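PDB 4EI0: uncharacterized hypothetical protein from Parabacteroides merdae, which is of unknown function but belongs to the DUF4466 family and folds mainly into antiparallel beta sheets. Local coordinates for residues D194-A198 against A208-S212; F38-I44 against C106-L110; V125-F129 against E140-Y146. One frame throughout, in Å; residues are numbered along the deposited sequence. Where two conformers were deposited one is given.

Interaction 1 (D194-A198 against A208-S212)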
# COMPACT_ATOMS: atom_id res chain seq x y z
N ASP B 194 -30.90 -18.69 39.54
CA ASP B 194 -29.99 -19.78 39.76
C ASP B 194 -28.96 -19.49 40.85
O ASP B 194 -28.61 -20.40 41.63
CB ASP B 194 -29.34 -20.15 38.39
CG ASP B 194 -30.40 -20.61 37.41
OD1 ASP B 194 -31.16 -21.52 37.83
OD2 ASP B 194 -30.55 -20.04 36.30
N ILE B 195 -28.54 -18.25 40.96
CA ILE B 195 -27.50 -17.88 41.92
C ILE B 195 -27.85 -16.52 42.50
O ILE B 195 -28.28 -15.62 41.77
CB ILE B 195 -26.08 -17.80 41.24
CG1 ILE B 195 -25.58 -19.20 40.88
CG2 ILE B 195 -25.08 -17.17 42.18
CD1 ILE B 195 -24.30 -19.25 40.07
N MSE B 196 -27.68 -16.38 43.81
CA MSE B 196 -27.75 -15.09 44.47
C MSE B 196 -26.36 -14.68 44.88
O MSE B 196 -25.67 -15.41 45.61
CB MSE B 196 -28.65 -15.12 45.70
CG MSE B 196 -28.70 -13.77 46.44
SE MSE B 196 -29.88 -13.83 47.94
CE MSE B 196 -29.91 -11.91 48.47
N TYR B 197 -25.94 -13.52 44.39
CA TYR B 197 -24.71 -12.89 44.85
C TYR B 197 -24.97 -12.09 46.10
O TYR B 197 -26.02 -11.47 46.24
CB TYR B 197 -24.21 -11.96 43.78
CG TYR B 197 -23.21 -10.99 44.27
CD1 TYR B 197 -21.86 -11.36 44.37
CD2 TYR B 197 -23.57 -9.72 44.66
CE1 TYR B 197 -20.91 -10.49 44.84
CE2 TYR B 197 -22.61 -8.82 45.14
CZ TYR B 197 -21.28 -9.22 45.23
OH TYR B 197 -20.31 -8.36 45.65
N ALA B 198 -24.00 -12.10 47.01
CA ALA B 198 -23.99 -11.21 48.14
C ALA B 198 -22.55 -10.86 48.48
O ALA B 198 -21.70 -11.72 48.37
CB ALA B 198 -24.63 -11.89 49.33
N ALA B 208 -19.70 -13.58 47.51
CA ALA B 208 -20.21 -14.94 47.62
C ALA B 208 -21.29 -15.22 46.59
O ALA B 208 -21.99 -14.29 46.15
CB ALA B 208 -20.74 -15.20 49.02
N PHE B 209 -21.39 -16.48 46.18
CA PHE B 209 -22.50 -16.97 45.35
C PHE B 209 -23.22 -18.02 46.17
O PHE B 209 -22.61 -18.95 46.70
CB PHE B 209 -22.06 -17.65 44.06
CG PHE B 209 -21.58 -16.73 42.96
CD1 PHE B 209 -21.81 -15.36 42.96
CD2 PHE B 209 -20.94 -17.29 41.86
CE1 PHE B 209 -21.39 -14.57 41.89
CE2 PHE B 209 -20.49 -16.51 40.81
CZ PHE B 209 -20.74 -15.13 40.81
N TYR B 210 -24.53 -17.87 46.29
CA TYR B 210 -25.36 -18.79 47.04
C TYR B 210 -26.46 -19.33 46.16
O TYR B 210 -26.80 -18.75 45.15
CB TYR B 210 -26.00 -18.10 48.21
CG TYR B 210 -25.04 -17.46 49.13
CD1 TYR B 210 -24.13 -18.23 49.84
CD2 TYR B 210 -25.03 -16.08 49.33
CE1 TYR B 210 -23.27 -17.66 50.74
CE2 TYR B 210 -24.16 -15.49 50.25
CZ TYR B 210 -23.29 -16.29 50.96
OH TYR B 210 -22.38 -15.75 51.87
N THR B 211 -27.04 -20.43 46.58
CA THR B 211 -28.07 -21.13 45.85
C THR B 211 -29.09 -21.69 46.87
O THR B 211 -28.92 -21.49 48.06
CB THR B 211 -27.44 -22.24 45.00
OG1 THR B 211 -28.33 -22.55 43.92
CG2 THR B 211 -27.17 -23.50 45.84
N SER B 212 -30.15 -22.38 46.42
CA SER B 212 -31.27 -22.75 47.31
C SER B 212 -30.83 -23.50 48.56
O SER B 212 -31.36 -23.28 49.63
CB SER B 212 -32.32 -23.59 46.58
OG SER B 212 -31.79 -24.87 46.27

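Interaction 2 (F38-I44 against C106-L110)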
# COMPACT_ATOMS: atom_id res chain seq x y z
N PHE B 38 -12.38 -11.59 7.52
CA PHE B 38 -11.61 -12.13 6.40
C PHE B 38 -10.84 -10.95 5.73
O PHE B 38 -11.32 -9.82 5.74
CB PHE B 38 -12.52 -12.81 5.38
CG PHE B 38 -13.21 -14.05 5.88
CD1 PHE B 38 -14.39 -13.97 6.58
CD2 PHE B 38 -12.66 -15.28 5.66
CE1 PHE B 38 -15.01 -15.12 7.04
CE2 PHE B 38 -13.27 -16.44 6.13
CZ PHE B 38 -14.45 -16.35 6.81
N ALA B 39 -9.67 -11.23 5.15
CA ALA B 39 -8.92 -10.26 4.36
C ALA B 39 -8.85 -10.81 2.94
O ALA B 39 -8.23 -11.85 2.72
CB ALA B 39 -7.52 -10.06 4.93
N TYR B 40 -9.56 -10.16 2.01
CA TYR B 40 -9.72 -10.63 0.63
C TYR B 40 -8.81 -9.76 -0.25
O TYR B 40 -9.07 -8.57 -0.40
CB TYR B 40 -11.13 -10.49 0.16
CG TYR B 40 -11.44 -11.01 -1.25
CD1 TYR B 40 -10.92 -12.21 -1.71
CD2 TYR B 40 -12.29 -10.30 -2.10
CE1 TYR B 40 -11.20 -12.68 -2.99
CE2 TYR B 40 -12.61 -10.79 -3.37
CZ TYR B 40 -12.07 -11.98 -3.81
OH TYR B 40 -12.38 -12.46 -5.08
N ALA B 41 -7.77 -10.38 -0.82
CA ALA B 41 -6.77 -9.73 -1.68
C ALA B 41 -7.08 -9.99 -3.13
O ALA B 41 -7.34 -11.14 -3.51
CB ALA B 41 -5.38 -10.27 -1.36
N MSE B 42 -6.96 -8.94 -3.94
CA MSE B 42 -7.20 -9.01 -5.39
C MSE B 42 -6.09 -8.28 -6.12
O MSE B 42 -5.52 -7.34 -5.60
CB MSE B 42 -8.54 -8.31 -5.72
CG MSE B 42 -9.72 -8.86 -4.95
SE MSE B 42 -11.13 -7.55 -4.76
CE MSE B 42 -10.20 -6.69 -3.18
N ALA B 43 -5.74 -8.73 -7.32
CA ALA B 43 -4.65 -8.07 -8.10
C ALA B 43 -4.81 -8.37 -9.58
O ALA B 43 -5.20 -9.47 -9.94
CB ALA B 43 -3.25 -8.50 -7.63
N ILE B 44 -4.56 -7.36 -10.40
CA ILE B 44 -4.59 -7.45 -11.83
C ILE B 44 -3.38 -6.68 -12.30
O ILE B 44 -3.05 -5.67 -11.73
CB ILE B 44 -5.90 -6.89 -12.42
CG1 ILE B 44 -5.96 -7.19 -13.94
CG2 ILE B 44 -6.06 -5.40 -12.17
CD1 ILE B 44 -7.29 -6.84 -14.60
N CYS B 106 -5.05 -1.29 -9.32
CA CYS B 106 -4.82 -2.66 -9.78
C CYS B 106 -4.71 -3.70 -8.67
O CYS B 106 -4.55 -4.88 -8.96
CB CYS B 106 -3.58 -2.70 -10.64
SG CYS B 106 -2.07 -2.25 -9.82
N ALA B 107 -4.77 -3.29 -7.41
CA ALA B 107 -4.52 -4.23 -6.31
C ALA B 107 -5.14 -3.69 -5.04
O ALA B 107 -5.03 -2.49 -4.76
CB ALA B 107 -3.02 -4.56 -6.11
N ALA B 108 -5.84 -4.55 -4.31
CA ALA B 108 -6.45 -4.08 -3.04
C ALA B 108 -6.66 -5.28 -2.13
O ALA B 108 -6.74 -6.41 -2.57
CB ALA B 108 -7.76 -3.40 -3.29
N THR B 109 -6.74 -4.99 -0.84
CA THR B 109 -7.14 -5.97 0.17
C THR B 109 -8.24 -5.40 1.01
O THR B 109 -8.07 -4.37 1.64
CB THR B 109 -5.99 -6.34 1.08
OG1 THR B 109 -4.95 -6.86 0.30
CG2 THR B 109 -6.40 -7.39 2.13
N LEU B 110 -9.40 -6.01 0.92
CA LEU B 110 -10.59 -5.53 1.59
C LEU B 110 -10.91 -6.49 2.69
O LEU B 110 -10.72 -7.69 2.53
CB LEU B 110 -11.79 -5.47 0.65
CG LEU B 110 -11.75 -4.49 -0.54
CD1 LEU B 110 -12.99 -4.75 -1.36
CD2 LEU B 110 -11.64 -3.04 -0.05

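Interaction 3 (V125-F129 against E140-Y146)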
# COMPACT_ATOMS: atom_id res chain seq x y z
N VAL B 125 -20.66 -22.70 8.41
CA VAL B 125 -20.87 -21.64 7.42
C VAL B 125 -19.68 -21.62 6.47
O VAL B 125 -18.53 -21.74 6.91
CB VAL B 125 -21.01 -20.22 8.02
CG1 VAL B 125 -21.33 -19.21 6.91
CG2 VAL B 125 -22.07 -20.15 9.11
N GLN B 126 -19.95 -21.47 5.19
CA GLN B 126 -18.87 -21.35 4.19
C GLN B 126 -19.09 -20.13 3.34
O GLN B 126 -20.18 -19.52 3.33
CB GLN B 126 -18.72 -22.59 3.33
CG GLN B 126 -19.93 -22.94 2.53
CD GLN B 126 -19.80 -24.31 1.92
OE1 GLN B 126 -19.62 -25.31 2.62
NE2 GLN B 126 -19.90 -24.37 0.61
N PHE B 127 -18.04 -19.76 2.62
CA PHE B 127 -17.99 -18.48 1.94
C PHE B 127 -17.38 -18.60 0.53
O PHE B 127 -16.37 -19.27 0.33
CB PHE B 127 -17.14 -17.53 2.75
CG PHE B 127 -17.67 -17.25 4.11
CD1 PHE B 127 -18.59 -16.24 4.31
CD2 PHE B 127 -17.29 -18.03 5.18
CE1 PHE B 127 -19.11 -16.02 5.57
CE2 PHE B 127 -17.78 -17.78 6.47
CZ PHE B 127 -18.67 -16.76 6.65
N SER B 128 -18.00 -17.91 -0.42
CA SER B 128 -17.46 -17.78 -1.77
C SER B 128 -17.21 -16.32 -2.10
O SER B 128 -18.16 -15.52 -2.23
CB SER B 128 -18.41 -18.43 -2.77
OG SER B 128 -17.82 -18.31 -4.07
N PHE B 129 -15.94 -15.96 -2.18
CA PHE B 129 -15.51 -14.57 -2.50
C PHE B 129 -15.24 -14.49 -4.00
O PHE B 129 -14.76 -15.46 -4.60
CB PHE B 129 -14.20 -14.21 -1.80
CG PHE B 129 -14.27 -14.17 -0.29
CD1 PHE B 129 -14.24 -15.33 0.45
CD2 PHE B 129 -14.44 -12.96 0.38
CE1 PHE B 129 -14.32 -15.29 1.82
CE2 PHE B 129 -14.52 -12.93 1.75
CZ PHE B 129 -14.46 -14.10 2.47
N GLU B 140 -12.32 -16.07 -8.27
CA GLU B 140 -13.16 -16.60 -7.19
C GLU B 140 -12.29 -17.33 -6.21
O GLU B 140 -11.24 -17.82 -6.59
CB GLU B 140 -14.26 -17.53 -7.77
CG GLU B 140 -14.36 -18.91 -7.14
CD GLU B 140 -15.55 -19.69 -7.67
OE1 GLU B 140 -15.66 -19.86 -8.90
OE2 GLU B 140 -16.38 -20.13 -6.84
N TYR B 141 -12.71 -17.36 -4.94
CA TYR B 141 -11.97 -18.01 -3.86
C TYR B 141 -12.94 -18.45 -2.78
O TYR B 141 -13.69 -17.63 -2.28
CB TYR B 141 -10.95 -17.05 -3.25
CG TYR B 141 -9.83 -17.73 -2.49
CD1 TYR B 141 -10.01 -18.16 -1.18
CD2 TYR B 141 -8.59 -17.96 -3.09
CE1 TYR B 141 -8.99 -18.81 -0.50
CE2 TYR B 141 -7.58 -18.60 -2.41
CZ TYR B 141 -7.79 -19.00 -1.14
OH TYR B 141 -6.78 -19.62 -0.53
N LYS B 142 -12.90 -19.73 -2.40
CA LYS B 142 -13.81 -20.29 -1.38
C LYS B 142 -13.05 -20.57 -0.09
O LYS B 142 -11.91 -20.99 -0.12
CB LYS B 142 -14.42 -21.62 -1.87
CG LYS B 142 -15.18 -21.48 -3.18
CD LYS B 142 -15.78 -22.78 -3.67
CE LYS B 142 -16.69 -22.55 -4.86
NZ LYS B 142 -17.49 -21.30 -4.67
N LEU B 143 -13.72 -20.31 1.04
CA LEU B 143 -13.21 -20.62 2.35
C LEU B 143 -14.31 -21.31 3.20
O LEU B 143 -15.51 -21.06 3.02
CB LEU B 143 -12.74 -19.35 3.06
CG LEU B 143 -11.35 -18.84 2.70
CD1 LEU B 143 -11.10 -17.58 3.51
CD2 LEU B 143 -10.34 -19.95 2.98
N GLY B 144 -13.88 -22.16 4.12
CA GLY B 144 -14.73 -22.91 4.99
C GLY B 144 -14.99 -24.33 4.51
O GLY B 144 -14.46 -24.74 3.48
N PRO B 145 -15.85 -25.08 5.21
CA PRO B 145 -16.76 -24.55 6.21
C PRO B 145 -16.13 -24.30 7.54
O PRO B 145 -15.08 -24.83 7.83
CB PRO B 145 -17.84 -25.63 6.34
CG PRO B 145 -17.16 -26.88 5.93
CD PRO B 145 -16.16 -26.48 4.89
N TYR B 146 -16.74 -23.41 8.30
CA TYR B 146 -16.32 -23.10 9.62
C TYR B 146 -17.44 -23.42 10.62
O TYR B 146 -18.60 -23.10 10.35
CB TYR B 146 -16.00 -21.62 9.72
CG TYR B 146 -14.88 -21.14 8.82
CD1 TYR B 146 -13.55 -21.54 9.06
CD2 TYR B 146 -15.14 -20.32 7.75
CE1 TYR B 146 -12.52 -21.14 8.24
CE2 TYR B 146 -14.11 -19.91 6.89
CZ TYR B 146 -12.82 -20.29 7.15
OH TYR B 146 -11.80 -19.84 6.34

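Interaction 1 (D194-A198 against A208-S212)
How rotamers fit neighbouring side chains together across a strand pair is well illustrated where 194-198 meets 208-212. Tyr-197 faces Phe-209 in a non-hydrogen-bonded pair, but their chi1 values differ: t in the tyrosine, m in the phenylalanine. The two rings therefore meet edge to edge, with Tyr-197 CD1 4.1 Å from Phe-209 CE1, and do not stack. The t setting carries the tyrosine hydroxyl to a hydrogen bond with His-207. Ile-195, with chi1 m and chi2 t, lays CG2 3.6 Å from CB of Phe-209. These contacts belong to an antiparallel beta hairpin, strands 195-199 and 207-210, paired by four backbone hydrogen bonds that include Tyr-210 N to Met-196 O at 2.8 Å and Ala-208 N to Ala-198 O at 2.9 Å. A classic beta bulge precedes the paired part, Asp-194 and Ile-195 both facing Leu-166 on the next strand. On the other face, Tyr-210, chi1 m, brings the edge of its ring to the small Ala-198, CE2 lying 3.7 Å from Ala-198 CB, and its hydroxyl is bonded to Tyr-218 O. Selenomethionine Met-196 is fully extended, with all three chi angles t, so its end leads away from 208-212; the side chain touches Tyr-165. The CA-to-CB bond of Asp-194 points away from 208-212, and its carboxylate is hydrogen-bonded to Asn-230 and to the backbone N of Phe-168.

Interaction 2 (F38-I44 against C106-L110)
Small residues make room for large ones, and the pairing of 38-44 with 106-110 shows this on one face of a sheet. The bump is selenomethionine Met-42. With chi1 m and chi3 m, its side chain bends across toward the partner strand, where CE settles 4.1 Å from CB of Ala-108 and 3.8 Å from CG of Leu-110. The hollow exists because Ala-108, directly opposite Met-42, carries only a methyl group, while Leu-110 rises beside it as a wall. Tyr-40, opposite Leu-110, takes chi1 t and leads away, leaving that space to the selenomethionine. The reverse face is low and even: Ala-41, Ala-43 and Ala-107 contribute single methyls, with Ala-43 CB 4.2 Å from Ala-107 CB. Thr-109 protrudes modestly there, its CG2 4.0 Å from Ala-39 CB and its OG1 3.8 Å from Ala-41 CB. On this face Ile-82 of the second subunit packs on Ala-107, and Pro-83 of that subunit touches Cys-106 at the end of the pairing. Beneath both faces, the antiparallel backbones are closely joined, for example by Tyr-40 N to Leu-110 O at 2.8 Å and Ile-44 N to Cys-106 O at 2.9 Å. In the fold, strand 35-43 lies between strands 17-22 and 107-115, and the latter is paired on its far side with strand 67-75. The face of Tyr-40 and Met-42 is covered by strands 51-58 and 124-133 of a second sheet, giving a beta sandwich.

Interaction 3 (V125-F129 against E140-Y146)
Strands 125-129 and 140-146 run antiparallel, 171° between their directions, but their register slips by one residue, a beta bulge. Val-125 pairs with Tyr-146, and two residues later Phe-127 pairs with Leu-143, so the extra residue lies on 140-146. Hydrogen bonds resume on both sides of the irregularity: Tyr-146 N to Val-125 O at 2.8 Å, and Phe-127 N to Leu-143 O at 2.9 Å. Gly-144 occupies the bulge at a phi of 97°, where a CB would be jammed against the carbonyl O of Leu-143 and would crowd Val-125 O, so that glycine is called for, and the peptide bond to Pro-145 is cis. The consequence reaches the side chains, for Leu-143 and Tyr-146, three residues apart, end up on the same face. There they join Val-125, Phe-127, Phe-129 and Tyr-141. Phe-127 CE2 meets Tyr-146 CD2 edge to edge at 3.9 Å, and Phe-129 CE1 lies 4.3 Å from Leu-143 CD1. The opposite face is polar. Lys-142 NZ forms a salt bridge with Glu-140 OE2 at 2.7 Å, along one strand, and Ser-128 OG is 3.1 Å from the same NZ. The apolar face turns into the sandwich and the polar one outward, as is common in two-layer beta sandwiches. The two strands form a beta hairpin in which 138-147 is outermost in its sheet within this chain, while 124-133 pairs on its other side with strand 51-58. The aromatic face packs against strands 17-22, 35-43 and 107-115 of the facing sheet.

How the interactions relate
Backbone pairing is common to all three contacts; place in the fold sets their side-chain chemistry. Interactions 2 and 3 lie in the two facing sheets of one sandwich and meet across its core, where Phe-38 CD2 is 3.5 Å from Leu-143 CD1 and Tyr-40 CE1 is 3.6 Å from Phe-129 CB. Their outward faces diverge: that of interaction 2 is small and meets the second subunit, whereas interaction 3 carries charges and touches no other chain. Interaction 1, centred 52 Å and 45 Å from the centres of interactions 2 and 3, belongs to a separate sheet beyond the chain's centre; being buried, it places apolar groups on both faces.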